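Local coordinates for antibiotic biosynthesis monooxygenase (Rhodospirillum rubrum, PDB 4HL9), which probably acts as a monooxygenase of the antibiotic biosynthesis monooxygenase family, at residues Leu24-Gln29 with Phe74-Pro79; Ile32-Ile37 with His103-Gly108; Arg45-Lys50 with Arg95-Ile100. One frame throughout, in Å; residues are numbered along the deposited sequence.

Contact 1 (Leu24-Gln29 with Phe74-Pro79); sequences LKVIAQ and FIEEWP
L24, V26 and A28 form hydrogen-bonded pairs with W78, E76 and F74 of the antiparallel partner strand. Six backbone bonds result, two for each pair. The bonds of the L24-W78 pair are nearly straight, with L24 N 2.8 Å from W78 O. K25 and I27 face E77 and I75 in the non-hydrogen-bonded pairs between.

The polar side chains split between the two faces. Beside V26 and A28, the E76 carboxylate lies in a buried layer. W78 NE1 gives E76 OE1 a bond of 2.8 Å, in the plane of the indole and on the anti lone pair of the oxygen. This bond should limit rotation of both groups. V26 CB and CG1 pack against the same carboxylate. On the other face, K25 bends at chi2 (73°). K25 CD then passes 3.4 Å from E76 O, and K25 NZ makes a long salt bridge of 3.7 Å to E77 OE1.

Apolar contacts complete the pairing. V26 CG2 meets the edge of the W78 ring at CD1, 3.9 Å away. K25 CE touches I75 CG2 at 3.7 Å. L84 of helix 81-86 covers L24, E76 and W78, while F63 of the second subunit packs on K25. Strands 24-32 and 71-78 are the central pair of the antiparallel sheet in a ferredoxin-like alpha-beta fold.

Contact 2 (Ile32-Ile37 with His103-Gly108); sequences IKPEAI and HQRQDG
I32 and Q104 sit opposite each other as an antiparallel non-hydrogen-bonded pair, their CA atoms 4.3 Å apart, and the adjoining K33 N gives H103 O a straight bond of 2.9 Å. The side chains of I32 and Q104 diverge from this pair, though I32 CD1 comes within 4.2 Å of Q104 CA.

R105 makes the main side-chain contact. R105 NE, at 3.2 Å, and R105 NH2, at 3.1 Å, both bond to I32 O. Both reach it from the same face of the carbonyl plane, and I32 O lies close to the guanidinium plane. NE stands well above the carbonyl plane, 65° out of it, so it is not on a lone pair. NH2 is tilted less. CG of R105 lies between the backbone N and the carbonyl carbon (chi1 67°), and a bend at chi3 turns the guanidinium back to I32. D68 forms a salt bridge with NH2, so this nitrogen has two acceptors.

The pairing lies at one end of the antiparallel sheet of the ferredoxin-like fold. Strand 24-32 leaves it here for helix 37-52, and strand 104-115 enters after helix 91-101. The chain turns a corner at R105 and Q106.

K33 is extended beyond CG and runs alongside R105 the other way. K33 CG is 3.8 Å from R105 CB, and K33 CE is 3.6 Å from Q104 O. A36 packs tightly on H103, with the two CB atoms 3.4 Å apart. The A36 methyl approaches the imidazole obliquely. I39 and V40 of helix 37-52 also touch H103.

Contact 3 (Arg45-Lys50 with Arg95-Ile100); sequences RELVEK and RLVPLI
The E46 and R95 side chains meet nearly perpendicular, and their charged ends form a salt bridge. The carboxylate and guanidinium planes are turned 36° from each other. R95 NH2 bonds E46 OE2 at 2.7 Å. That oxygen lies in the guanidinium plane but is met from above the carboxylate plane. NH1 adds two weak bonds, one to each carboxylate oxygen. E46 stretches out to this point, with CG anti to its backbone N (chi1 -175°). R95 reaches it by bending at chi3.

K50, one turn after E46, adds a weak bond from NZ to the same OE2. One carboxylate thus receives two positive groups, which would be expected to keep it ionised. E91 forms a salt bridge with R95 NE, a second acidic partner for this arginine.

L96 also lies across E46. Its two methyls divide the work. L96 CD1 lies 3.4 Å from L47 N and packs on L47 CB, while L96 CD2 touches E46 OE1 at 3.7 Å. L47 points into the interface. L47 CD2 is 3.9 Å from V97 CG2 and 4.2 Å from I100 CD1, and the L47 and V97 side chains cross obliquely.

The two short helical segments run nearly antiparallel, at 153°, with their axes 10.1 Å apart. Helices 37-52 and 91-101 lie side by side against the sheet. Y60 of strand 59-65 packs under L47, and D30 and I32 of strand 24-32 touch I100.

Overall arrangement
Contact 1 pairs the two central strands of the four-stranded antiparallel sheet. Contact 3 joins helices 37-52 and 91-101, which pack on that sheet. Contact 2 lies at the sheet end, where strand 24-32 leads to the first helix and helix 91-101 leads to strand 104-115. Centres of contacts 1 and 2 are about 21 Å apart, and each lies about 15 Å from contact 3. F74 CZ meets L47 CD2 between contacts 1 and 3, and I32 CD1 meets I100 CG2 between contacts 2 and 3. These two apolar contacts join the helix pair to the sheet, consistent with a shared core. Along the chain, contact 3 is nested inside contact 2, while contact 1 crosses both.

Contact 1 (Leu24-Gln29 with Phe74-Pro79)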
ATOM      1  N   LEU A  24      -0.155   9.590  -9.514  1.00 24.62           N
ATOM      2  CA  LEU A  24       0.174   9.649  -8.112  1.00 21.26           C
ATOM      3  C   LEU A  24      -0.468   8.425  -7.471  1.00 19.87           C
ATOM      4  O   LEU A  24      -1.667   8.212  -7.640  1.00 19.50           O
ATOM      5  CB  LEU A  24      -0.434  10.909  -7.514  1.00 21.17           C
ATOM      6  CG  LEU A  24      -0.243  11.194  -6.035  1.00 20.23           C
ATOM      7  CD1 LEU A  24       1.226  11.338  -5.720  1.00 18.28           C
ATOM      8  CD2 LEU A  24      -1.041  12.437  -5.639  1.00 19.84           C
ATOM      9  N   LYS A  25       0.331   7.649  -6.748  1.00 18.49           N
ATOM     10  CA  LYS A  25      -0.178   6.476  -6.014  1.00 18.19           C
ATOM     11  C   LYS A  25      -0.217   6.844  -4.541  1.00 17.20           C
ATOM     12  O   LYS A  25       0.703   7.471  -4.058  1.00 17.33           O
ATOM     13  CB  LYS A  25       0.759   5.284  -6.235  1.00 17.41           C
ATOM     14  CG  LYS A  25       0.129   3.887  -5.976  1.00 18.85           C
ATOM     15  CD  LYS A  25      -0.870   3.508  -7.101  1.00 18.44           C
ATOM     16  CE  LYS A  25      -1.392   2.096  -6.849  1.00 22.29           C
ATOM     17  NZ  LYS A  25      -2.112   1.579  -8.029  1.00 24.79           N
ATOM     18  N   VAL A  26      -1.278   6.454  -3.831  1.00 16.68           N
ATOM     19  CA  VAL A  26      -1.393   6.760  -2.408  1.00 16.86           C
ATOM     20  C   VAL A  26      -1.734   5.484  -1.644  1.00 16.06           C
ATOM     21  O   VAL A  26      -2.539   4.719  -2.102  1.00 16.05           O
ATOM     22  CB  VAL A  26      -2.516   7.790  -2.141  1.00 16.71           C
ATOM     23  CG1 VAL A  26      -2.692   8.060  -0.648  1.00 16.29           C
ATOM     24  CG2 VAL A  26      -2.253   9.092  -2.910  1.00 19.56           C
ATOM     25  N   ILE A  27      -1.066   5.266  -0.519  1.00 16.06           N
ATOM     26  CA  ILE A  27      -1.551   4.319   0.488  1.00 15.85           C
ATOM     27  C   ILE A  27      -1.861   5.101   1.766  1.00 15.82           C
ATOM     28  O   ILE A  27      -1.047   5.904   2.215  1.00 16.22           O
ATOM     29  CB  ILE A  27      -0.521   3.218   0.764  1.00 15.39           C
ATOM     30  CG1 ILE A  27      -0.327   2.377  -0.498  1.00 17.05           C
ATOM     31  CG2 ILE A  27      -0.985   2.307   1.969  1.00 17.43           C
ATOM     32  CD1 ILE A  27       0.925   1.489  -0.426  1.00 22.06           C
ATOM     33  N   ALA A  28      -3.040   4.846   2.319  1.00 16.06           N
ATOM     34  CA  ALA A  28      -3.529   5.429   3.563  1.00 15.93           C
ATOM     35  C   ALA A  28      -3.959   4.279   4.449  1.00 16.60           C
ATOM     36  O   ALA A  28      -4.582   3.310   3.960  1.00 17.43           O
ATOM     37  CB  ALA A  28      -4.710   6.312   3.284  1.00 16.43           C
ATOM     38  N   GLN A  29      -3.614   4.383   5.730  1.00 15.68           N
ATOM     39  CA  GLN A  29      -3.892   3.366   6.726  1.00 16.81           C
ATOM     40  C   GLN A  29      -4.601   3.985   7.912  1.00 16.80           C
ATOM     41  O   GLN A  29      -4.153   5.022   8.457  1.00 16.03           O
ATOM     42  CB  GLN A  29      -2.596   2.738   7.219  1.00 17.10           C
ATOM     43  CG  GLN A  29      -1.730   2.142   6.113  1.00 20.81           C
ATOM     44  CD  GLN A  29      -0.526   1.441   6.667  1.00 24.80           C
ATOM     45  OE1 GLN A  29      -0.657   0.565   7.524  1.00 25.06           O
ATOM     46  NE2 GLN A  29       0.666   1.812   6.179  1.00 26.83           N
ATOM     47  N   PHE A  74      -6.202   1.830   2.324  1.00 12.57           N
ATOM     48  CA  PHE A  74      -6.644   2.336   1.039  1.00 13.71           C
ATOM     49  C   PHE A  74      -5.469   2.276   0.073  1.00 13.10           C
ATOM     50  O   PHE A  74      -4.350   2.601   0.438  1.00 13.44           O
ATOM     51  CB  PHE A  74      -7.076   3.813   1.170  1.00 14.57           C
ATOM     52  CG  PHE A  74      -8.355   4.017   1.938  1.00 17.07           C
ATOM     53  CD1 PHE A  74      -9.586   3.954   1.292  1.00 20.49           C
ATOM     54  CD2 PHE A  74      -8.322   4.321   3.298  1.00 17.04           C
ATOM     55  CE1 PHE A  74     -10.775   4.158   1.995  1.00 20.56           C
ATOM     56  CE2 PHE A  74      -9.496   4.557   3.998  1.00 19.04           C
ATOM     57  CZ  PHE A  74     -10.718   4.465   3.356  1.00 20.84           C
ATOM     58  N   ILE A  75      -5.719   1.818  -1.155  1.00 13.86           N
ATOM     59  CA  ILE A  75      -4.734   1.935  -2.215  1.00 13.39           C
ATOM     60  C   ILE A  75      -5.406   2.744  -3.303  1.00 14.11           C
ATOM     61  O   ILE A  75      -6.448   2.345  -3.813  1.00 14.40           O
ATOM     62  CB  ILE A  75      -4.303   0.550  -2.782  1.00 14.51           C
ATOM     63  CG1 ILE A  75      -3.517  -0.249  -1.735  1.00 14.52           C
ATOM     64  CG2 ILE A  75      -3.409   0.747  -4.021  1.00 12.08           C
ATOM     65  CD1 ILE A  75      -3.236  -1.712  -2.167  1.00 19.23           C
ATOM     66  N   GLU A  76      -4.803   3.879  -3.658  1.00 14.68           N
ATOM     67  CA  GLU A  76      -5.471   4.847  -4.518  1.00 15.40           C
ATOM     68  C   GLU A  76      -4.524   5.229  -5.652  1.00 15.92           C
ATOM     69  O   GLU A  76      -3.306   5.176  -5.511  1.00 13.65           O
ATOM     70  CB  GLU A  76      -5.893   6.113  -3.727  1.00 16.42           C
ATOM     71  CG  GLU A  76      -6.152   5.919  -2.202  1.00 16.90           C
ATOM     72  CD  GLU A  76      -6.408   7.241  -1.406  1.00 21.71           C
ATOM     73  OE1 GLU A  76      -6.348   8.356  -1.982  1.00 17.98           O
ATOM     74  OE2 GLU A  76      -6.707   7.155  -0.182  1.00 20.13           O
ATOM     75  N   GLU A  77      -5.112   5.594  -6.780  1.00 17.44           N
ATOM     76  CA  GLU A  77      -4.340   6.136  -7.879  1.00 19.11           C
ATOM     77  C   GLU A  77      -5.080   7.377  -8.368  1.00 19.14           C
ATOM     78  O   GLU A  77      -6.301   7.344  -8.601  1.00 20.00           O
ATOM     79  CB  GLU A  77      -4.173   5.072  -8.974  1.00 19.69           C
ATOM     80  CG  GLU A  77      -3.224   5.432 -10.088  1.00 23.22           C
ATOM     81  CD  GLU A  77      -2.873   4.237 -10.967  1.00 29.88           C
ATOM     82  OE1 GLU A  77      -3.615   3.226 -10.965  1.00 34.20           O
ATOM     83  OE2 GLU A  77      -1.857   4.316 -11.681  1.00 33.75           O
ATOM     84  N   TRP A  78      -4.334   8.471  -8.467  1.00 19.14           N
ATOM     85  CA  TRP A  78      -4.855   9.756  -8.926  1.00 19.18           C
ATOM     86  C   TRP A  78      -3.997  10.260 -10.110  1.00 19.12           C
ATOM     87  O   TRP A  78      -2.824   9.911 -10.193  1.00 18.21           O
ATOM     88  CB  TRP A  78      -4.821  10.762  -7.772  1.00 19.40           C
ATOM     89  CG  TRP A  78      -5.636  10.299  -6.591  1.00 19.54           C
ATOM     90  CD1 TRP A  78      -5.173   9.670  -5.475  1.00 21.43           C
ATOM     91  CD2 TRP A  78      -7.048  10.413  -6.436  1.00 19.09           C
ATOM     92  NE1 TRP A  78      -6.215   9.387  -4.618  1.00 21.58           N
ATOM     93  CE2 TRP A  78      -7.381   9.824  -5.188  1.00 21.28           C
ATOM     94  CE3 TRP A  78      -8.072  10.945  -7.231  1.00 20.06           C
ATOM     95  CZ2 TRP A  78      -8.692   9.765  -4.712  1.00 21.97           C
ATOM     96  CZ3 TRP A  78      -9.386  10.898  -6.758  1.00 20.52           C
ATOM     97  CH2 TRP A  78      -9.683  10.291  -5.507  1.00 21.21           C
ATOM     98  N   PRO A  79      -4.575  11.091 -11.010  1.00 19.82           N
ATOM     99  CA  PRO A  79      -3.758  11.722 -12.092  1.00 20.57           C
ATOM    100  C   PRO A  79      -2.605  12.592 -11.567  1.00 21.03           C
ATOM    101  O   PRO A  79      -1.498  12.582 -12.129  1.00 21.18           O
ATOM    102  CB  PRO A  79      -4.774  12.622 -12.823  1.00 21.21           C
ATOM    103  CG  PRO A  79      -6.095  12.087 -12.482  1.00 21.07           C
ATOM    104  CD  PRO A  79      -6.008  11.378 -11.168  1.00 19.41           C
TER

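Contact 2 (Ile32-Ile37 with His103-Gly108)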
ATOM      1  N   ILE A  32      -8.505   1.403  13.592  1.00 15.63           N
ATOM      2  CA  ILE A  32      -9.800   1.660  14.222  1.00 15.66           C
ATOM      3  C   ILE A  32      -9.911   0.830  15.513  1.00 17.14           C
ATOM      4  O   ILE A  32      -9.499  -0.342  15.520  1.00 16.16           O
ATOM      5  CB  ILE A  32     -10.965   1.300  13.262  1.00 15.12           C
ATOM      6  CG1 ILE A  32     -10.876   2.142  11.963  1.00 13.73           C
ATOM      7  CG2 ILE A  32     -12.332   1.524  13.941  1.00 15.76           C
ATOM      8  CD1 ILE A  32     -10.675   3.637  12.253  1.00 14.15           C
ATOM      9  N   LYS A  33     -10.475   1.423  16.572  1.00 17.42           N
ATOM     10  CA  LYS A  33     -10.721   0.676  17.826  1.00 18.42           C
ATOM     11  C   LYS A  33     -11.609  -0.523  17.529  1.00 17.96           C
ATOM     12  O   LYS A  33     -12.626  -0.379  16.857  1.00 17.45           O
ATOM     13  CB  LYS A  33     -11.367   1.572  18.882  1.00 18.53           C
ATOM     14  CG  LYS A  33     -10.487   2.710  19.345  1.00 19.43           C
ATOM     15  CD  LYS A  33     -11.207   3.538  20.405  1.00 22.32           C
ATOM     16  CE  LYS A  33     -10.341   4.684  20.846  1.00 24.04           C
ATOM     17  NZ  LYS A  33     -11.048   5.497  21.860  1.00 24.33           N
ATOM     18  N   PRO A  34     -11.216  -1.728  18.007  1.00 18.45           N
ATOM     19  CA  PRO A  34     -11.952  -2.940  17.664  1.00 19.19           C
ATOM     20  C   PRO A  34     -13.450  -2.851  17.941  1.00 19.06           C
ATOM     21  O   PRO A  34     -14.235  -3.376  17.156  1.00 18.82           O
ATOM     22  CB  PRO A  34     -11.309  -4.018  18.564  1.00 19.34           C
ATOM     23  CG  PRO A  34      -9.942  -3.529  18.787  1.00 20.62           C
ATOM     24  CD  PRO A  34     -10.015  -2.018  18.805  1.00 18.64           C
ATOM     25  N   GLU A  35     -13.821  -2.187  19.038  1.00 19.98           N
ATOM     26  CA  GLU A  35     -15.230  -1.946  19.426  1.00 21.65           C
ATOM     27  C   GLU A  35     -16.042  -1.253  18.326  1.00 21.55           C
ATOM     28  O   GLU A  35     -17.268  -1.381  18.285  1.00 21.58           O
ATOM     29  CB  GLU A  35     -15.316  -1.009  20.652  1.00 22.08           C
ATOM     30  CG  GLU A  35     -14.405  -1.282  21.794  1.00 26.87           C
ATOM     31  CD  GLU A  35     -13.072  -0.545  21.709  1.00 28.00           C
ATOM     32  OE1 GLU A  35     -12.991   0.676  22.005  1.00 27.58           O
ATOM     33  OE2 GLU A  35     -12.089  -1.219  21.381  1.00 29.62           O
ATOM     34  N   ALA A  36     -15.350  -0.499  17.463  1.00 20.86           N
ATOM     35  CA  ALA A  36     -15.999   0.424  16.509  1.00 20.70           C
ATOM     36  C   ALA A  36     -16.095  -0.079  15.064  1.00 21.11           C
ATOM     37  O   ALA A  36     -16.638   0.612  14.202  1.00 22.07           O
ATOM     38  CB  ALA A  36     -15.295   1.784  16.542  1.00 19.64           C
ATOM     39  N   ILE A  37     -15.580  -1.282  14.800  1.00 21.12           N
ATOM     40  CA  ILE A  37     -15.445  -1.793  13.444  1.00 20.65           C
ATOM     41  C   ILE A  37     -16.794  -1.864  12.729  1.00 21.21           C
ATOM     42  O   ILE A  37     -16.906  -1.444  11.564  1.00 19.27           O
ATOM     43  CB  ILE A  37     -14.695  -3.178  13.434  1.00 20.66           C
ATOM     44  CG1 ILE A  37     -13.191  -2.975  13.726  1.00 20.85           C
ATOM     45  CG2 ILE A  37     -14.950  -3.930  12.137  1.00 19.38           C
ATOM     46  CD1 ILE A  37     -12.483  -4.218  14.296  1.00 22.56           C
ATOM     47  N   HIS A 103     -13.315   7.205  15.761  1.00 19.96           N
ATOM     48  CA  HIS A 103     -13.041   5.912  16.379  1.00 20.43           C
ATOM     49  C   HIS A 103     -11.604   5.361  16.235  1.00 21.26           C
ATOM     50  O   HIS A 103     -11.369   4.181  16.521  1.00 21.50           O
ATOM     51  CB  HIS A 103     -14.049   4.913  15.853  1.00 19.75           C
ATOM     52  CG  HIS A 103     -15.470   5.278  16.166  1.00 22.56           C
ATOM     53  ND1 HIS A 103     -15.954   5.331  17.456  1.00 21.42           N
ATOM     54  CD2 HIS A 103     -16.514   5.603  15.362  1.00 23.26           C
ATOM     55  CE1 HIS A 103     -17.234   5.666  17.434  1.00 22.33           C
ATOM     56  NE2 HIS A 103     -17.598   5.841  16.177  1.00 23.89           N
ATOM     57  N   GLN A 104     -10.649   6.185  15.802  1.00 21.18           N
ATOM     58  CA  GLN A 104      -9.267   5.698  15.604  1.00 21.91           C
ATOM     59  C   GLN A 104      -8.560   5.350  16.919  1.00 22.72           C
ATOM     60  O   GLN A 104      -8.759   6.017  17.935  1.00 22.31           O
ATOM     61  CB  GLN A 104      -8.430   6.707  14.845  1.00 21.94           C
ATOM     62  CG  GLN A 104      -8.077   7.936  15.654  1.00 22.64           C
ATOM     63  CD  GLN A 104      -7.293   8.972  14.865  1.00 24.69           C
ATOM     64  OE1 GLN A 104      -7.462   9.112  13.655  1.00 25.59           O
ATOM     65  NE2 GLN A 104      -6.440   9.705  15.555  1.00 22.22           N
ATOM     66  N   ARG A 105      -7.724   4.317  16.901  1.00 23.31           N
ATOM     67  CA  ARG A 105      -6.957   3.977  18.102  1.00 24.87           C
ATOM     68  C   ARG A 105      -5.628   4.739  18.168  1.00 25.85           C
ATOM     69  O   ARG A 105      -5.069   4.937  19.255  1.00 26.17           O
ATOM     70  CB  ARG A 105      -6.804   2.449  18.267  1.00 25.28           C
ATOM     71  CG  ARG A 105      -5.961   1.721  17.248  1.00 26.00           C
ATOM     72  CD  ARG A 105      -5.748   0.253  17.682  1.00 27.35           C
ATOM     73  NE  ARG A 105      -6.617  -0.604  16.897  1.00 31.19           N
ATOM     74  CZ  ARG A 105      -6.200  -1.639  16.176  1.00 31.34           C
ATOM     75  NH1 ARG A 105      -4.916  -1.999  16.198  1.00 29.67           N
ATOM     76  NH2 ARG A 105      -7.083  -2.326  15.452  1.00 31.48           N
ATOM     77  N   GLN A 106      -5.150   5.192  17.008  1.00 26.10           N
ATOM     78  CA  GLN A 106      -3.911   5.973  16.863  1.00 27.57           C
ATOM     79  C   GLN A 106      -4.107   6.791  15.591  1.00 27.46           C
ATOM     80  O   GLN A 106      -4.997   6.479  14.805  1.00 26.36           O
ATOM     81  CB  GLN A 106      -2.676   5.093  16.634  1.00 28.34           C
ATOM     82  CG  GLN A 106      -2.760   3.627  17.049  1.00 31.79           C
ATOM     83  CD  GLN A 106      -1.929   2.687  16.170  1.00 34.86           C
ATOM     84  OE1 GLN A 106      -0.964   3.092  15.499  1.00 36.47           O
ATOM     85  NE2 GLN A 106      -2.319   1.416  16.162  1.00 36.76           N
ATOM     86  N   ASP A 107      -3.276   7.813  15.373  1.00 27.82           N
ATOM     87  CA  ASP A 107      -3.318   8.558  14.111  1.00 28.28           C
ATOM     88  C   ASP A 107      -3.115   7.623  12.914  1.00 27.25           C
ATOM     89  O   ASP A 107      -2.372   6.636  12.995  1.00 27.55           O
ATOM     90  CB  ASP A 107      -2.234   9.632  14.047  1.00 29.25           C
ATOM     91  CG  ASP A 107      -2.472  10.774  15.010  1.00 32.96           C
ATOM     92  OD1 ASP A 107      -3.622  11.293  15.104  1.00 35.65           O
ATOM     93  OD2 ASP A 107      -1.480  11.167  15.656  1.00 37.26           O
ATOM     94  N   GLY A 108      -3.776   7.943  11.810  1.00 26.38           N
ATOM     95  CA  GLY A 108      -3.574   7.206  10.568  1.00 25.63           C
ATOM     96  C   GLY A 108      -2.310   7.685   9.873  1.00 25.20           C
ATOM     97  O   GLY A 108      -1.645   8.626  10.328  1.00 25.18           O
TER

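Contact 3 (Arg45-Lys50 with Arg95-Ile100)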
ATOM      1  N   ARG A  45     -17.772   1.754   3.201  1.00 20.47           N
ATOM      2  CA  ARG A  45     -18.432   1.315   1.966  1.00 22.46           C
ATOM      3  C   ARG A  45     -18.958   2.496   1.119  1.00 22.39           C
ATOM      4  O   ARG A  45     -18.752   2.543  -0.103  1.00 21.89           O
ATOM      5  CB  ARG A  45     -19.560   0.316   2.257  1.00 23.33           C
ATOM      6  CG  ARG A  45     -19.113  -1.017   2.864  1.00 27.46           C
ATOM      7  CD  ARG A  45     -20.297  -1.976   2.921  1.00 35.28           C
ATOM      8  NE  ARG A  45     -20.447  -2.630   4.224  1.00 40.96           N
ATOM      9  CZ  ARG A  45     -19.665  -3.608   4.684  1.00 42.96           C
ATOM     10  NH1 ARG A  45     -18.639  -4.062   3.966  1.00 44.46           N
ATOM     11  NH2 ARG A  45     -19.904  -4.128   5.880  1.00 44.88           N
ATOM     12  N   GLU A  46     -19.600   3.461   1.777  1.00 22.34           N
ATOM     13  CA  GLU A  46     -20.051   4.684   1.091  1.00 22.35           C
ATOM     14  C   GLU A  46     -18.867   5.520   0.589  1.00 21.16           C
ATOM     15  O   GLU A  46     -18.903   6.024  -0.524  1.00 21.25           O
ATOM     16  CB  GLU A  46     -20.967   5.543   1.983  1.00 22.56           C
ATOM     17  CG  GLU A  46     -21.561   6.772   1.248  1.00 25.05           C
ATOM     18  CD  GLU A  46     -22.407   7.682   2.140  1.00 28.87           C
ATOM     19  OE1 GLU A  46     -22.689   7.322   3.305  1.00 26.56           O
ATOM     20  OE2 GLU A  46     -22.790   8.772   1.663  1.00 31.48           O
ATOM     21  N   LEU A  47     -17.833   5.681   1.411  1.00 20.77           N
ATOM     22  CA  LEU A  47     -16.625   6.411   0.994  1.00 19.25           C
ATOM     23  C   LEU A  47     -16.046   5.820  -0.312  1.00 19.22           C
ATOM     24  O   LEU A  47     -15.754   6.545  -1.272  1.00 18.15           O
ATOM     25  CB  LEU A  47     -15.596   6.476   2.149  1.00 19.63           C
ATOM     26  CG  LEU A  47     -14.301   7.258   1.919  1.00 18.88           C
ATOM     27  CD1 LEU A  47     -14.600   8.731   1.542  1.00 21.00           C
ATOM     28  CD2 LEU A  47     -13.312   7.152   3.105  1.00 18.39           C
ATOM     29  N   VAL A  48     -15.938   4.499  -0.360  1.00 18.90           N
ATOM     30  CA  VAL A  48     -15.406   3.810  -1.542  1.00 20.51           C
ATOM     31  C   VAL A  48     -16.306   4.038  -2.762  1.00 21.50           C
ATOM     32  O   VAL A  48     -15.829   4.462  -3.835  1.00 21.41           O
ATOM     33  CB  VAL A  48     -15.170   2.319  -1.252  1.00 19.71           C
ATOM     34  CG1 VAL A  48     -14.920   1.526  -2.535  1.00 21.04           C
ATOM     35  CG2 VAL A  48     -13.997   2.160  -0.298  1.00 19.70           C
ATOM     36  N   GLU A  49     -17.607   3.820  -2.581  1.00 22.09           N
ATOM     37  CA  GLU A  49     -18.565   3.995  -3.673  1.00 24.63           C
ATOM     38  C   GLU A  49     -18.568   5.423  -4.254  1.00 24.34           C
ATOM     39  O   GLU A  49     -18.502   5.593  -5.473  1.00 24.86           O
ATOM     40  CB  GLU A  49     -19.961   3.558  -3.220  1.00 25.11           C
ATOM     41  CG  GLU A  49     -21.118   4.145  -4.019  1.00 30.71           C
ATOM     42  CD  GLU A  49     -22.445   3.858  -3.348  1.00 35.86           C
ATOM     43  OE1 GLU A  49     -22.932   4.744  -2.603  1.00 39.34           O
ATOM     44  OE2 GLU A  49     -22.974   2.743  -3.540  1.00 36.94           O
ATOM     45  N   LYS A  50     -18.594   6.432  -3.387  1.00 24.08           N
ATOM     46  CA  LYS A  50     -18.635   7.834  -3.826  1.00 24.05           C
ATOM     47  C   LYS A  50     -17.308   8.294  -4.404  1.00 23.57           C
ATOM     48  O   LYS A  50     -17.278   9.092  -5.364  1.00 22.89           O
ATOM     49  CB  LYS A  50     -19.020   8.783  -2.672  1.00 23.80           C
ATOM     50  CG  LYS A  50     -20.474   8.766  -2.187  1.00 26.64           C
ATOM     51  CD  LYS A  50     -21.477   9.121  -3.268  1.00 30.49           C
ATOM     52  CE  LYS A  50     -22.856   9.519  -2.680  1.00 30.74           C
ATOM     53  NZ  LYS A  50     -23.315   8.670  -1.541  1.00 30.88           N
ATOM     54  N   ARG A  95     -17.414  14.597   5.058  1.00 20.89           N
ATOM     55  CA  ARG A  95     -18.430  14.068   5.962  1.00 21.35           C
ATOM     56  C   ARG A  95     -17.962  12.729   6.571  1.00 21.56           C
ATOM     57  O   ARG A  95     -17.936  12.571   7.796  1.00 20.89           O
ATOM     58  CB  ARG A  95     -19.779  13.934   5.234  1.00 22.20           C
ATOM     59  CG  ARG A  95     -20.872  13.179   6.005  1.00 24.08           C
ATOM     60  CD  ARG A  95     -22.200  13.186   5.269  1.00 26.70           C
ATOM     61  NE  ARG A  95     -22.095  12.810   3.856  1.00 29.15           N
ATOM     62  CZ  ARG A  95     -22.194  11.568   3.386  1.00 31.01           C
ATOM     63  NH1 ARG A  95     -22.395  10.546   4.208  1.00 29.93           N
ATOM     64  NH2 ARG A  95     -22.076  11.346   2.081  1.00 30.97           N
ATOM     65  N   LEU A  96     -17.554  11.792   5.715  1.00 21.09           N
ATOM     66  CA  LEU A  96     -17.319  10.415   6.150  1.00 20.02           C
ATOM     67  C   LEU A  96     -16.039  10.210   6.958  1.00 19.90           C
ATOM     68  O   LEU A  96     -16.060   9.447   7.949  1.00 19.24           O
ATOM     69  CB  LEU A  96     -17.433   9.411   4.988  1.00 19.59           C
ATOM     70  CG  LEU A  96     -18.832   9.250   4.348  1.00 18.78           C
ATOM     71  CD1 LEU A  96     -18.748   8.604   2.963  1.00 18.08           C
ATOM     72  CD2 LEU A  96     -19.787   8.483   5.237  1.00 19.97           C
ATOM     73  N   VAL A  97     -14.949  10.887   6.565  1.00 19.57           N
ATOM     74  CA  VAL A  97     -13.630  10.634   7.148  1.00 19.94           C
ATOM     75  C   VAL A  97     -13.511  11.023   8.639  1.00 20.68           C
ATOM     76  O   VAL A  97     -12.946  10.244   9.438  1.00 19.96           O
ATOM     77  CB  VAL A  97     -12.451  11.186   6.287  1.00 19.93           C
ATOM     78  CG1 VAL A  97     -11.126  10.974   6.979  1.00 21.32           C
ATOM     79  CG2 VAL A  97     -12.409  10.488   4.915  1.00 19.92           C
ATOM     80  N   PRO A  98     -14.012  12.226   9.021  1.00 20.46           N
ATOM     81  CA  PRO A  98     -14.014  12.524  10.462  1.00 20.10           C
ATOM     82  C   PRO A  98     -14.925  11.573  11.252  1.00 20.12           C
ATOM     83  O   PRO A  98     -14.577  11.210  12.379  1.00 19.46           O
ATOM     84  CB  PRO A  98     -14.512  13.975  10.529  1.00 20.60           C
ATOM     85  CG  PRO A  98     -14.156  14.552   9.155  1.00 21.02           C
ATOM     86  CD  PRO A  98     -14.400  13.405   8.215  1.00 20.12           C
ATOM     87  N   LEU A  99     -16.041  11.135  10.668  1.00 19.62           N
ATOM     88  CA  LEU A  99     -16.906  10.170  11.351  1.00 20.00           C
ATOM     89  C   LEU A  99     -16.214   8.819  11.599  1.00 20.27           C
ATOM     90  O   LEU A  99     -16.451   8.171  12.617  1.00 20.91           O
ATOM     91  CB  LEU A  99     -18.208   9.952  10.594  1.00 19.80           C
ATOM     92  CG  LEU A  99     -19.171  11.145  10.465  1.00 20.53           C
ATOM     93  CD1 LEU A  99     -20.307  10.727   9.557  1.00 18.64           C
ATOM     94  CD2 LEU A  99     -19.649  11.579  11.866  1.00 19.78           C
ATOM     95  N   ILE A 100     -15.368   8.418  10.655  1.00 19.62           N
ATOM     96  CA  ILE A 100     -14.490   7.267  10.796  1.00 18.97           C
ATOM     97  C   ILE A 100     -13.405   7.507  11.816  1.00 19.19           C
ATOM     98  O   ILE A 100     -13.216   6.699  12.740  1.00 19.51           O
ATOM     99  CB  ILE A 100     -13.887   6.850   9.431  1.00 18.60           C
ATOM    100  CG1 ILE A 100     -14.997   6.276   8.563  1.00 18.05           C
ATOM    101  CG2 ILE A 100     -12.773   5.809   9.643  1.00 17.14           C
ATOM    102  CD1 ILE A 100     -14.728   6.336   7.005  1.00 17.60           C
TER